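Local coordinates for Oxidored_FMN domain-containing protein ([Pseudomonas] geniculata N1, PDB 6L6J) that oxidises the amine 6-hydroxypseudooxynicotine as an amine oxidase, with bound FMN, a [4Fe-4S] cluster and ADP, at residues A[191-196]-A[204-209]; A[210-215]-A[250-255]; A[223-228]-A[243-248]; A[284-289]-A[313-318]. One frame throughout, in Å; residues are numbered along the deposited sequence.

Contact 1. Residues A[191-196]-A[204-209]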
loop_
_atom_site.group_PDB
_atom_site.type_symbol
_atom_site.label_atom_id
_atom_site.label_comp_id
_atom_site.label_asym_id
_atom_site.label_seq_id
_atom_site.Cartn_x
_atom_site.Cartn_y
_atom_site.Cartn_z
ATOM N N ASP A 191 22.918 -28.701 16.090
ATOM C CA ASP A 191 24.278 -28.584 15.483
ATOM C C ASP A 191 24.804 -27.153 15.739
ATOM O O ASP A 191 24.205 -26.444 16.573
ATOM C CB ASP A 191 24.248 -29.017 14.005
ATOM C CG ASP A 191 23.486 -28.100 13.057
ATOM O OD1 ASP A 191 22.771 -27.194 13.539
ATOM O OD2 ASP A 191 23.619 -28.296 11.844
ATOM N N ASP A 192 25.878 -26.727 15.063
ATOM C CA ASP A 192 26.548 -25.409 15.328
ATOM C C ASP A 192 25.753 -24.242 14.697
ATOM O O ASP A 192 26.130 -23.066 14.952
ATOM C CB ASP A 192 28.038 -25.380 14.948
ATOM C CG ASP A 192 28.438 -26.296 13.818
ATOM O OD1 ASP A 192 28.272 -27.543 13.980
ATOM O OD2 ASP A 192 28.903 -25.762 12.787
ATOM N N TYR A 193 24.663 -24.517 13.964
ATOM C CA TYR A 193 23.724 -23.476 13.466
ATOM C C TYR A 193 22.461 -23.376 14.327
ATOM O O TYR A 193 21.529 -22.661 13.912
ATOM C CB TYR A 193 23.364 -23.741 12.013
ATOM C CG TYR A 193 24.495 -23.491 11.049
ATOM C CD1 TYR A 193 25.373 -24.507 10.711
ATOM C CD2 TYR A 193 24.677 -22.249 10.462
ATOM C CE1 TYR A 193 26.410 -24.289 9.820
ATOM C CE2 TYR A 193 25.702 -22.018 9.562
ATOM C CZ TYR A 193 26.577 -23.042 9.244
ATOM O OH TYR A 193 27.588 -22.839 8.350
ATOM N N GLY A 194 22.437 -24.010 15.502
ATOM C CA GLY A 194 21.293 -23.925 16.433
ATOM C C GLY A 194 21.713 -23.971 17.887
ATOM O O GLY A 194 22.860 -24.361 18.174
ATOM N N GLY A 195 20.795 -23.604 18.776
ATOM C CA GLY A 195 21.043 -23.509 20.226
ATOM C C GLY A 195 21.224 -22.061 20.648
ATOM O O GLY A 195 20.222 -21.311 20.550
ATOM N N ILE A 196 22.441 -21.685 21.089
ATOM C CA ILE A 196 22.720 -20.343 21.697
ATOM C C ILE A 196 22.997 -19.353 20.547
ATOM O O ILE A 196 23.330 -19.803 19.441
ATOM C CB ILE A 196 23.806 -20.401 22.809
ATOM C CG1 ILE A 196 24.123 -19.020 23.430
ATOM C CG2 ILE A 196 25.078 -21.084 22.309
ATOM C CD1 ILE A 196 23.005 -18.345 24.258
ATOM N N LEU A 204 23.662 -15.842 9.072
ATOM C CA LEU A 204 23.602 -14.403 8.704
ATOM C C LEU A 204 25.022 -13.829 8.607
ATOM O O LEU A 204 25.283 -13.116 7.629
ATOM C CB LEU A 204 22.771 -13.610 9.721
ATOM C CG LEU A 204 22.792 -12.094 9.499
ATOM C CD1 LEU A 204 22.278 -11.735 8.110
ATOM C CD2 LEU A 204 21.998 -11.369 10.554
ATOM N N ARG A 205 25.882 -14.092 9.593
ATOM C CA ARG A 205 27.299 -13.620 9.614
ATOM C C ARG A 205 28.046 -14.239 8.422
ATOM O O ARG A 205 28.587 -13.484 7.617
ATOM C CB ARG A 205 27.947 -13.929 10.975
ATOM C CG ARG A 205 29.462 -14.101 10.976
ATOM C CD ARG A 205 29.981 -14.703 12.274
ATOM N NE ARG A 205 30.091 -13.688 13.320
ATOM C CZ ARG A 205 29.601 -13.774 14.563
ATOM N NH1 ARG A 205 28.953 -14.856 14.978
ATOM N NH2 ARG A 205 29.776 -12.767 15.400
ATOM N N GLU A 206 28.066 -15.566 8.313
ATOM C CA GLU A 206 28.806 -16.315 7.251
ATOM C C GLU A 206 28.369 -15.867 5.844
ATOM O O GLU A 206 29.206 -15.811 4.956
ATOM C CB GLU A 206 28.570 -17.820 7.395
ATOM C CG GLU A 206 29.297 -18.450 8.564
ATOM C CD GLU A 206 29.100 -19.951 8.636
ATOM O OE1 GLU A 206 28.073 -20.437 8.128
ATOM O OE2 GLU A 206 29.985 -20.630 9.184
ATOM N N THR A 207 27.093 -15.577 5.638
ATOM C CA THR A 207 26.563 -15.115 4.337
ATOM C C THR A 207 27.144 -13.722 4.054
ATOM O O THR A 207 27.896 -13.575 3.048
ATOM C CB THR A 207 25.031 -15.201 4.330
ATOM O OG1 THR A 207 24.712 -16.586 4.474
ATOM C CG2 THR A 207 24.389 -14.686 3.062
ATOM N N LEU A 208 26.834 -12.757 4.926
ATOM C CA LEU A 208 27.251 -11.328 4.843
ATOM C C LEU A 208 28.731 -11.203 4.454
ATOM O O LEU A 208 29.036 -10.401 3.515
ATOM C CB LEU A 208 27.011 -10.678 6.204
ATOM C CG LEU A 208 27.413 -9.217 6.308
ATOM C CD1 LEU A 208 26.669 -8.382 5.279
ATOM C CD2 LEU A 208 27.152 -8.686 7.712
ATOM N N SER A 209 29.597 -11.943 5.164
ATOM C CA SER A 209 31.055 -12.057 4.906
ATOM C C SER A 209 31.309 -12.583 3.486
ATOM O O SER A 209 32.226 -12.047 2.834
ATOM C CB SER A 209 31.713 -12.935 5.946
ATOM O OG SER A 209 32.969 -13.432 5.502
#
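Tyr193 and Glu206 reach toward each other from opposite directions and meet through one hydrogen bond, from Tyr193 OH to Glu206 OE1 at 2.5 Å. The carboxylate oxygen lies at the edge of the phenol ring, near its plane, and also comes within 3.2 Å of Tyr193 CE2. The ring and carboxylate planes are 66° apart; Glu206 OE2 lies farther off, 3.4 Å from Tyr193 OH. Beyond CG the glutamate chain is fully extended (chi2 -177°), spanning the distance from the helix backbone to the phenol. The tyrosine is the enclosed partner: its ring is buried against Arg142 and Ile145 of helix 142-162 and against Phe181. The fold is a TIM barrel, in which 204-209 belongs to helix 197-215, on the outside of the wall, and 191-196 to the loop that leads into that helix, so the bond ties the loop back onto the helix it precedes. Asp191 to Gly194 form a type I turn closed by Gly194 N to Asp191 O at 3.2 Å, and Asp191 OD1 accepts a weak bond from Tyr193 N; both are consistent with a fixed backbone at the base of the ring. The other side of the contact is looser. Glu206 is partly open to solvent and has a second, weak and long ionic partner in Arg149. Asp192 is bound instead to Arg142, its OD2 remaining 6.4 Å from Glu206 OE2, while Ile196, the N-cap residue of helix 197-215, is exposed.

Contact 2. Residues A[210-215]-A[250-255]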
loop_
_atom_site.group_PDB
_atom_site.type_symbol
_atom_site.label_atom_id
_atom_site.label_comp_id
_atom_site.label_asym_id
_atom_site.label_seq_id
_atom_site.Cartn_x
_atom_site.Cartn_y
_atom_site.Cartn_z
ATOM N N ASP A 210 30.561 -13.599 3.021
ATOM C CA ASP A 210 30.783 -14.202 1.671
ATOM C C ASP A 210 30.484 -13.167 0.589
ATOM O O ASP A 210 31.254 -13.087 -0.371
ATOM C CB ASP A 210 29.971 -15.473 1.453
ATOM C CG ASP A 210 30.513 -16.616 2.278
ATOM O OD1 ASP A 210 31.538 -16.393 2.968
ATOM O OD2 ASP A 210 29.885 -17.694 2.261
ATOM N N VAL A 211 29.419 -12.395 0.773
ATOM C CA VAL A 211 28.947 -11.389 -0.215
ATOM C C VAL A 211 29.932 -10.207 -0.207
ATOM O O VAL A 211 30.298 -9.697 -1.296
ATOM C CB VAL A 211 27.512 -10.946 0.105
ATOM C CG1 VAL A 211 27.022 -9.943 -0.920
ATOM C CG2 VAL A 211 26.545 -12.123 0.200
ATOM N N LYS A 212 30.380 -9.796 0.976
ATOM C CA LYS A 212 31.383 -8.715 1.125
ATOM C C LYS A 212 32.661 -9.132 0.387
ATOM O O LYS A 212 33.168 -8.325 -0.396
ATOM C CB LYS A 212 31.608 -8.377 2.599
ATOM C CG LYS A 212 31.601 -6.883 2.890
ATOM C CD LYS A 212 31.836 -6.553 4.347
ATOM C CE LYS A 212 32.854 -5.448 4.539
ATOM N NZ LYS A 212 33.354 -5.420 5.930
ATOM N N ASP A 213 33.129 -10.364 0.568
ATOM C CA ASP A 213 34.367 -10.849 -0.104
ATOM C C ASP A 213 34.092 -10.911 -1.606
ATOM O O ASP A 213 34.974 -10.560 -2.383
ATOM C CB ASP A 213 34.854 -12.190 0.464
ATOM C CG ASP A 213 35.010 -12.195 1.987
ATOM O OD1 ASP A 213 35.207 -11.078 2.585
ATOM O OD2 ASP A 213 34.899 -13.308 2.586
ATOM N N ALA A 214 32.879 -11.300 -1.984
ATOM C CA ALA A 214 32.459 -11.485 -3.391
ATOM C C ALA A 214 32.488 -10.145 -4.150
ATOM O O ALA A 214 33.126 -10.103 -5.209
ATOM C CB ALA A 214 31.101 -12.144 -3.433
ATOM N N VAL A 215 31.816 -9.099 -3.657
ATOM C CA VAL A 215 31.486 -7.887 -4.476
ATOM C C VAL A 215 31.832 -6.579 -3.751
ATOM O O VAL A 215 31.448 -5.517 -4.292
ATOM C CB VAL A 215 29.994 -7.879 -4.871
ATOM C CG1 VAL A 215 29.557 -9.214 -5.438
ATOM C CG2 VAL A 215 29.079 -7.471 -3.726
ATOM N N ALA A 250 28.113 -5.009 13.880
ATOM C CA ALA A 250 27.840 -3.546 13.877
ATOM C C ALA A 250 28.525 -2.798 12.719
ATOM O O ALA A 250 27.886 -1.918 12.154
ATOM C CB ALA A 250 28.251 -2.967 15.209
ATOM N N ASP A 251 29.797 -3.085 12.421
ATOM C CA ASP A 251 30.590 -2.346 11.398
ATOM C C ASP A 251 31.058 -3.323 10.302
ATOM O O ASP A 251 32.005 -2.981 9.558
ATOM C CB ASP A 251 31.727 -1.548 12.056
ATOM C CG ASP A 251 31.285 -0.285 12.801
ATOM O OD1 ASP A 251 30.146 0.170 12.616
ATOM O OD2 ASP A 251 32.089 0.241 13.565
ATOM N N VAL A 252 30.376 -4.464 10.154
ATOM C CA VAL A 252 30.610 -5.435 9.046
ATOM C C VAL A 252 30.009 -4.893 7.751
ATOM O O VAL A 252 30.715 -4.789 6.756
ATOM C CB VAL A 252 30.082 -6.838 9.383
ATOM C CG1 VAL A 252 30.315 -7.826 8.241
ATOM C CG2 VAL A 252 30.704 -7.351 10.670
ATOM N N PRO A 253 28.706 -4.548 7.683
ATOM C CA PRO A 253 28.130 -4.046 6.432
ATOM C C PRO A 253 28.432 -2.558 6.207
ATOM O O PRO A 253 28.866 -1.863 7.127
ATOM C CB PRO A 253 26.617 -4.258 6.624
ATOM C CG PRO A 253 26.422 -4.101 8.123
ATOM C CD PRO A 253 27.710 -4.602 8.767
ATOM N N ASP A 254 28.191 -2.109 4.985
ATOM C CA ASP A 254 28.405 -0.713 4.531
ATOM C C ASP A 254 27.141 0.095 4.847
ATOM O O ASP A 254 27.226 1.336 4.923
ATOM C CB ASP A 254 28.754 -0.699 3.039
ATOM C CG ASP A 254 30.008 -1.496 2.699
ATOM O OD1 ASP A 254 31.057 -1.189 3.292
ATOM O OD2 ASP A 254 29.936 -2.414 1.857
ATOM N N LEU A 255 26.003 -0.583 5.001
ATOM C CA LEU A 255 24.681 0.044 5.270
ATOM C C LEU A 255 23.852 -0.917 6.122
ATOM O O LEU A 255 23.820 -2.129 5.787
ATOM C CB LEU A 255 23.990 0.335 3.930
ATOM C CG LEU A 255 22.560 0.902 3.960
ATOM C CD1 LEU A 255 22.543 2.400 4.211
ATOM C CD2 LEU A 255 21.852 0.640 2.637
#
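Lys212 reaches from the last part of helix 197-215 to the backbone of Val252, in the loop between helix 241-249 and strand 255-261. Its CB is directed toward that loop, but CB and CG stop short of close contact with it, and the side chain instead rests on Val221 of strand 220-229. Contact begins at CD, which lies 3.2 Å from Val252 O and, more loosely, 4.4 Å from Val252 CG1. A bend at chi3 (134°) then swings the end of the chain round the carbonyl, keeping CE at 3.2 Å from Val252 O. At the tip, NZ donates a hydrogen bond of 2.8 Å to Val252 O, entering in the carbonyl plane on a lone pair with a C=O...N angle of 139°. Asp254 OD1 is the nearby opposite charge, yet it stays 5.5 Å from Lys212 NZ, beyond direct contact, while Asp254 OD2 accepts from Val221 N. The contact thus joins helix 197-215 to the loop leading into strand 255-261, beyond strand 220-229 and helix 241-249, at the protein surface. Across these segments the ammonium makes one hydrogen bond, to a neutral peptide oxygen: a charged donor meets an uncharged acceptor, and Asp254 probably adds only a modest long-range attraction.

Contact 3. Residues A[223-228]-A[243-248]. With FMN (flavin mononucleotide), chain B.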
loop_
_atom_site.group_PDB
_atom_site.type_symbol
_atom_site.label_atom_id
_atom_site.label_comp_id
_atom_site.label_asym_id
_atom_site.label_seq_id
_atom_site.Cartn_x
_atom_site.Cartn_y
_atom_site.Cartn_z
ATOM N N VAL A 223 22.583 -4.641 4.743
ATOM C CA VAL A 223 21.739 -5.638 5.458
ATOM C C VAL A 223 20.382 -4.989 5.678
ATOM O O VAL A 223 20.345 -3.908 6.311
ATOM C CB VAL A 223 22.359 -6.113 6.784
ATOM C CG1 VAL A 223 21.544 -7.232 7.406
ATOM C CG2 VAL A 223 23.787 -6.585 6.582
ATOM N N ARG A 224 19.317 -5.605 5.161
ATOM C CA ARG A 224 17.956 -5.282 5.640
ATOM C C ARG A 224 17.711 -6.193 6.844
ATOM O O ARG A 224 17.924 -7.418 6.710
ATOM C CB ARG A 224 16.921 -5.413 4.528
ATOM C CG ARG A 224 15.544 -4.942 4.962
ATOM C CD ARG A 224 15.209 -3.483 4.729
ATOM N NE ARG A 224 13.935 -3.375 4.039
ATOM C CZ ARG A 224 13.049 -2.401 4.168
ATOM N NH1 ARG A 224 13.247 -1.391 4.989
ATOM N NH2 ARG A 224 11.926 -2.460 3.477
ATOM N N PHE A 225 17.384 -5.615 8.002
ATOM C CA PHE A 225 17.229 -6.395 9.259
ATOM C C PHE A 225 16.008 -5.897 10.033
ATOM O O PHE A 225 15.930 -4.697 10.329
ATOM C CB PHE A 225 18.517 -6.372 10.089
ATOM C CG PHE A 225 18.421 -7.109 11.401
ATOM C CD1 PHE A 225 18.111 -8.460 11.429
ATOM C CD2 PHE A 225 18.646 -6.463 12.606
ATOM C CE1 PHE A 225 17.997 -9.146 12.628
ATOM C CE2 PHE A 225 18.542 -7.154 13.804
ATOM C CZ PHE A 225 18.209 -8.494 13.814
ATOM N N ALA A 226 15.078 -6.822 10.284
ATOM C CA ALA A 226 13.989 -6.689 11.272
ATOM C C ALA A 226 14.602 -6.760 12.678
ATOM O O ALA A 226 15.130 -7.850 13.050
ATOM C CB ALA A 226 12.946 -7.757 11.048
ATOM N N VAL A 227 14.568 -5.632 13.399
ATOM C CA VAL A 227 15.168 -5.503 14.758
ATOM C C VAL A 227 14.182 -6.102 15.756
ATOM O O VAL A 227 14.641 -6.863 16.633
ATOM C CB VAL A 227 15.558 -4.054 15.122
ATOM C CG1 VAL A 227 16.749 -3.587 14.310
ATOM C CG2 VAL A 227 14.409 -3.065 14.999
ATOM N N GLU A 228 12.885 -5.825 15.579
ATOM C CA GLU A 228 11.795 -6.424 16.398
ATOM C C GLU A 228 10.814 -7.180 15.491
ATOM O O GLU A 228 10.525 -6.666 14.398
ATOM C CB GLU A 228 11.086 -5.340 17.209
ATOM C CG GLU A 228 9.968 -5.882 18.086
ATOM C CD GLU A 228 9.917 -5.340 19.504
ATOM O OE1 GLU A 228 10.895 -4.661 19.909
ATOM O OE2 GLU A 228 8.899 -5.603 20.206
ATOM N N ARG A 243 19.017 -6.248 19.075
ATOM C CA ARG A 243 20.176 -5.490 19.614
ATOM C C ARG A 243 21.427 -6.359 19.463
ATOM O O ARG A 243 22.433 -5.821 19.052
ATOM C CB ARG A 243 19.917 -5.046 21.065
ATOM C CG ARG A 243 21.138 -5.030 21.975
ATOM C CD ARG A 243 20.856 -5.779 23.265
ATOM N NE ARG A 243 22.011 -6.507 23.784
ATOM C CZ ARG A 243 21.943 -7.541 24.634
ATOM N NH1 ARG A 243 20.769 -7.984 25.069
ATOM N NH2 ARG A 243 23.057 -8.140 25.035
ATOM N N ARG A 244 21.365 -7.654 19.787
ATOM C CA ARG A 244 22.547 -8.557 19.752
ATOM C C ARG A 244 23.061 -8.681 18.323
ATOM O O ARG A 244 24.276 -8.590 18.154
ATOM C CB ARG A 244 22.241 -9.939 20.327
ATOM C CG ARG A 244 22.561 -10.084 21.809
ATOM C CD ARG A 244 22.519 -11.528 22.284
ATOM N NE ARG A 244 21.299 -11.798 23.030
ATOM C CZ ARG A 244 21.179 -11.676 24.348
ATOM N NH1 ARG A 244 20.016 -11.931 24.925
ATOM N NH2 ARG A 244 22.218 -11.298 25.087
ATOM N N VAL A 245 22.186 -8.894 17.332
ATOM C CA VAL A 245 22.631 -9.112 15.920
ATOM C C VAL A 245 23.443 -7.882 15.507
ATOM O O VAL A 245 24.587 -8.047 15.014
ATOM C CB VAL A 245 21.479 -9.400 14.936
ATOM C CG1 VAL A 245 21.913 -9.245 13.485
ATOM C CG2 VAL A 245 20.868 -10.788 15.153
ATOM N N VAL A 246 22.889 -6.690 15.718
ATOM C CA VAL A 246 23.614 -5.433 15.379
ATOM C C VAL A 246 24.963 -5.483 16.116
ATOM O O VAL A 246 25.993 -5.638 15.446
ATOM C CB VAL A 246 22.796 -4.168 15.693
ATOM C CG1 VAL A 246 23.591 -2.918 15.403
ATOM C CG2 VAL A 246 21.499 -4.130 14.909
ATOM N N GLU A 247 24.968 -5.444 17.445
ATOM C CA GLU A 247 26.229 -5.472 18.233
ATOM C C GLU A 247 27.242 -6.398 17.556
ATOM O O GLU A 247 28.320 -5.924 17.229
ATOM C CB GLU A 247 25.961 -5.868 19.680
ATOM C CG GLU A 247 25.787 -4.648 20.567
ATOM C CD GLU A 247 25.220 -4.942 21.933
ATOM O OE1 GLU A 247 25.224 -6.133 22.320
ATOM O OE2 GLU A 247 24.751 -3.988 22.575
ATOM N N ALA A 248 26.879 -7.653 17.311
ATOM C CA ALA A 248 27.764 -8.709 16.758
ATOM C C ALA A 248 28.320 -8.334 15.372
ATOM O O ALA A 248 29.462 -8.719 15.071
ATOM C CB ALA A 248 27.010 -10.014 16.697
HETATM N N1 FMN B . 9.994 -4.811 1.898
HETATM C C2 FMN B . 10.935 -5.731 1.514
HETATM O O2 FMN B . 11.916 -5.886 2.249
HETATM N N3 FMN B . 10.888 -6.450 0.384
HETATM C C4 FMN B . 9.866 -6.308 -0.477
HETATM O O4 FMN B . 9.821 -6.971 -1.511
HETATM C C4A FMN B . 8.775 -5.352 -0.137
HETATM N N5 FMN B . 7.715 -5.167 -0.959
HETATM C C5A FMN B . 6.791 -4.231 -0.642
HETATM C C6 FMN B . 5.739 -3.982 -1.520
HETATM C C7 FMN B . 4.812 -3.011 -1.198
HETATM C C7M FMN B . 3.665 -2.805 -2.110
HETATM C C8 FMN B . 4.940 -2.219 0.031
HETATM C C8M FMN B . 3.923 -1.186 0.417
HETATM C C9 FMN B . 5.970 -2.448 0.904
HETATM C C9A FMN B . 6.921 -3.418 0.619
HETATM N N10 FMN B . 8.009 -3.634 1.476
HETATM C C10 FMN B . 8.932 -4.585 1.116
HETATM C "C1'" FMN B . 8.205 -2.863 2.745
HETATM C "C2'" FMN B . 8.827 -1.509 2.457
HETATM O "O2'" FMN B . 10.142 -1.749 1.988
HETATM C "C3'" FMN B . 8.899 -0.629 3.668
HETATM O "O3'" FMN B . 9.781 -1.226 4.619
HETATM C "C4'" FMN B . 7.548 -0.361 4.332
HETATM O "O4'" FMN B . 6.546 -0.076 3.327
HETATM C "C5'" FMN B . 7.647 0.767 5.350
HETATM O "O5'" FMN B . 8.036 1.947 4.667
HETATM P P FMN B . 6.923 3.005 4.153
HETATM O O1P FMN B . 6.242 3.528 5.398
HETATM O O2P FMN B . 7.759 4.014 3.429
HETATM O O3P FMN B . 6.003 2.211 3.246
#
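Val245 places its CG1 methyl over the face of the Phe225 ring, while Arg224, next to Phe225 in sequence, reaches the flavin. Val245 CG1 lies 4.0 Å from the centroid of the Phe225 ring and 18° off its normal, a CH-pi contact, while Val245 CB approaches the far end of the ring at 3.6 Å from Phe225 CZ. Val246 adds a looser touch, its CG2 coming obliquely to 4.3 Å from Phe225 CD2. On the opposite face the backbone N of Val227 lies above the rim, so the ring is held between its own strand's continuation and the helix. CB of Phe225 points toward helix 241-249, and with CG anti to the backbone N (chi1 178°) the ring continues that way. Arg224 extends to the barrel interior, bends at chi2 and chi3, and meets FMN at the edge of its guanidinium. Arg224 NH2 donates to FMN O3' at 2.7 Å and, weakly, to FMN N1 at 3.4 Å. Asp257 of the adjacent strand forms a salt bridge with Arg224 NH1 and probably steadies the guanidinium. A donor near N1 is consistent with stabilising negative charge on a reduced flavin. Strand 220-229, helix 241-249 and strand 255-261 make a beta-alpha-beta unit, and the alternation of a helix-packing residue with a cofactor-binding one is that of the FMN-binding TIM barrel in the NADH:flavin oxidoreductase family.

Contact 4. Residues A[284-289]-A[313-318]; sequences FVKKVT and VLDLIG
A salt bridge between Lys286 and Asp315 dominates, with the ammonium set against both carboxylate oxygens. Asp315 OD1 accepts from Lys286 NZ at 3.0 Å through its syn lone pair, and Asp315 OD2 lies at the same distance from the ammonium, although this second bond is weak. OD2 has a stronger partner in the backbone N of Val293, so the carboxylate is shared between the lysine and the neighbouring barrel strand. Successive bends at chi3 (72°) and chi4 (55°) fold the lysine's end round onto the acid. Its methylenes pass along the backbone of Val313 and Leu314: Lys286 CD is 3.6 Å from Val313 O and 3.9 Å from Leu314 C. The side chains of Val313 and Leu314 start off away from 284-289 and pack on Ile282 and on Gln308 of helix 302-310, while Lys286 itself also rests on Val293. The contact therefore links the short, weakly bonded helix 285-288 to the residues entering the eighth barrel strand, 316-319. Because Asp315 also accepts a peptide N-H, its negative charge is probably well compensated, and the partly exposed lysine is paired with a carboxylate that it shares with the backbone.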
loop_
_atom_site.group_PDB
_atom_site.type_symbol
_atom_site.label_atom_id
_atom_site.label_comp_id
_atom_site.label_asym_id
_atom_site.label_seq_id
_atom_site.Cartn_x
_atom_site.Cartn_y
_atom_site.Cartn_z
ATOM N N PHE A 284 18.067 2.916 18.587
ATOM C CA PHE A 284 19.302 2.402 19.237
ATOM C C PHE A 284 20.399 2.125 18.190
ATOM O O PHE A 284 21.593 2.076 18.553
ATOM C CB PHE A 284 19.000 1.128 20.037
ATOM C CG PHE A 284 18.901 -0.120 19.193
ATOM C CD1 PHE A 284 17.703 -0.460 18.561
ATOM C CD2 PHE A 284 19.997 -0.956 19.030
ATOM C CE1 PHE A 284 17.590 -1.626 17.815
ATOM C CE2 PHE A 284 19.890 -2.109 18.268
ATOM C CZ PHE A 284 18.688 -2.449 17.669
ATOM N N VAL A 285 20.009 1.882 16.944
ATOM C CA VAL A 285 20.918 1.344 15.890
ATOM C C VAL A 285 22.115 2.287 15.698
ATOM O O VAL A 285 23.230 1.767 15.640
ATOM C CB VAL A 285 20.168 1.080 14.565
ATOM C CG1 VAL A 285 21.117 0.638 13.457
ATOM C CG2 VAL A 285 19.072 0.046 14.750
ATOM N N LYS A 286 21.904 3.606 15.616
ATOM C CA LYS A 286 23.009 4.579 15.348
ATOM C C LYS A 286 23.976 4.691 16.540
ATOM O O LYS A 286 25.116 5.078 16.310
ATOM C CB LYS A 286 22.480 5.955 14.930
ATOM C CG LYS A 286 22.354 6.120 13.421
ATOM C CD LYS A 286 22.124 7.541 12.944
ATOM C CE LYS A 286 23.345 8.424 13.058
ATOM N NZ LYS A 286 24.517 7.836 12.364
ATOM N N LYS A 287 23.566 4.338 17.759
ATOM C CA LYS A 287 24.469 4.295 18.944
ATOM C C LYS A 287 25.431 3.099 18.848
ATOM O O LYS A 287 26.482 3.166 19.491
ATOM C CB LYS A 287 23.651 4.266 20.237
ATOM C CG LYS A 287 22.729 5.467 20.438
ATOM C CD LYS A 287 23.154 6.423 21.546
ATOM C CE LYS A 287 24.428 7.204 21.270
ATOM N NZ LYS A 287 24.439 8.489 22.009
ATOM N N VAL A 288 25.111 2.057 18.073
ATOM C CA VAL A 288 25.900 0.787 18.050
ATOM C C VAL A 288 26.865 0.758 16.863
ATOM O O VAL A 288 28.006 0.275 17.053
ATOM C CB VAL A 288 24.989 -0.455 18.031
ATOM C CG1 VAL A 288 25.807 -1.734 17.924
ATOM C CG2 VAL A 288 24.064 -0.499 19.254
ATOM N N THR A 289 26.408 1.201 15.687
ATOM C CA THR A 289 27.163 1.167 14.399
ATOM C C THR A 289 27.644 2.576 14.039
ATOM O O THR A 289 26.890 3.540 14.236
ATOM C CB THR A 289 26.338 0.586 13.232
ATOM O OG1 THR A 289 27.180 0.556 12.074
ATOM C CG2 THR A 289 25.081 1.367 12.899
ATOM N N VAL A 313 18.711 9.923 14.524
ATOM C CA VAL A 313 17.924 8.658 14.431
ATOM C C VAL A 313 18.389 7.878 13.188
ATOM O O VAL A 313 18.682 6.663 13.326
ATOM C CB VAL A 313 16.420 8.940 14.389
ATOM C CG1 VAL A 313 15.626 7.652 14.367
ATOM C CG2 VAL A 313 15.990 9.828 15.537
ATOM N N LEU A 314 18.495 8.575 12.050
ATOM C CA LEU A 314 18.847 8.003 10.724
ATOM C C LEU A 314 19.939 8.829 10.031
ATOM O O LEU A 314 20.084 10.030 10.340
ATOM C CB LEU A 314 17.579 7.991 9.853
ATOM C CG LEU A 314 16.371 7.240 10.418
ATOM C CD1 LEU A 314 15.161 7.408 9.516
ATOM C CD2 LEU A 314 16.698 5.774 10.607
ATOM N N ASP A 315 20.638 8.217 9.078
ATOM C CA ASP A 315 21.504 8.934 8.101
ATOM C C ASP A 315 20.702 9.125 6.820
ATOM O O ASP A 315 20.891 10.156 6.161
ATOM C CB ASP A 315 22.799 8.172 7.862
ATOM C CG ASP A 315 23.567 8.008 9.152
ATOM O OD1 ASP A 315 24.026 9.046 9.682
ATOM O OD2 ASP A 315 23.637 6.841 9.653
ATOM N N LEU A 316 19.821 8.167 6.507
ATOM C CA LEU A 316 19.049 8.140 5.240
ATOM C C LEU A 316 17.550 8.025 5.527
ATOM O O LEU A 316 17.159 7.177 6.341
ATOM C CB LEU A 316 19.561 6.975 4.399
ATOM C CG LEU A 316 20.982 7.143 3.879
ATOM C CD1 LEU A 316 21.540 5.823 3.365
ATOM C CD2 LEU A 316 21.027 8.206 2.791
ATOM N N ILE A 317 16.763 8.887 4.887
ATOM C CA ILE A 317 15.273 8.854 4.873
ATOM C C ILE A 317 14.847 7.686 3.968
ATOM O O ILE A 317 14.820 7.868 2.707
ATOM C CB ILE A 317 14.718 10.213 4.396
ATOM C CG1 ILE A 317 15.198 11.355 5.298
ATOM C CG2 ILE A 317 13.199 10.212 4.272
ATOM C CD1 ILE A 317 14.998 11.108 6.777
ATOM N N GLY A 318 14.553 6.533 4.578
ATOM C CA GLY A 318 14.005 5.367 3.862
ATOM C C GLY A 318 12.550 5.592 3.502
ATOM O O GLY A 318 11.804 6.045 4.385
#

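In the fold
All four contacts lie within the TIM-barrel domain, on the same side of the chain's centre, and their chemistry changes with depth. Contact 3 is buried and apolar across its segments, next to the flavin; contact 2 is a surface contact with a lone lysine-to-carbonyl bond; contacts 1 and 4 are partly buried, and each centres on a carboxylate. Contacts 1 and 2 share helix 197-215, and Leu208 CD2 of contact 1 packs on Val252 CG1 of contact 2. Contact 3 is nested in the chain loop closed by contact 2. Thr289 OG1 of contact 4 probably hydrogen-bonds Ala250 O of contact 2, while Val288 packs against Val246 of contact 3.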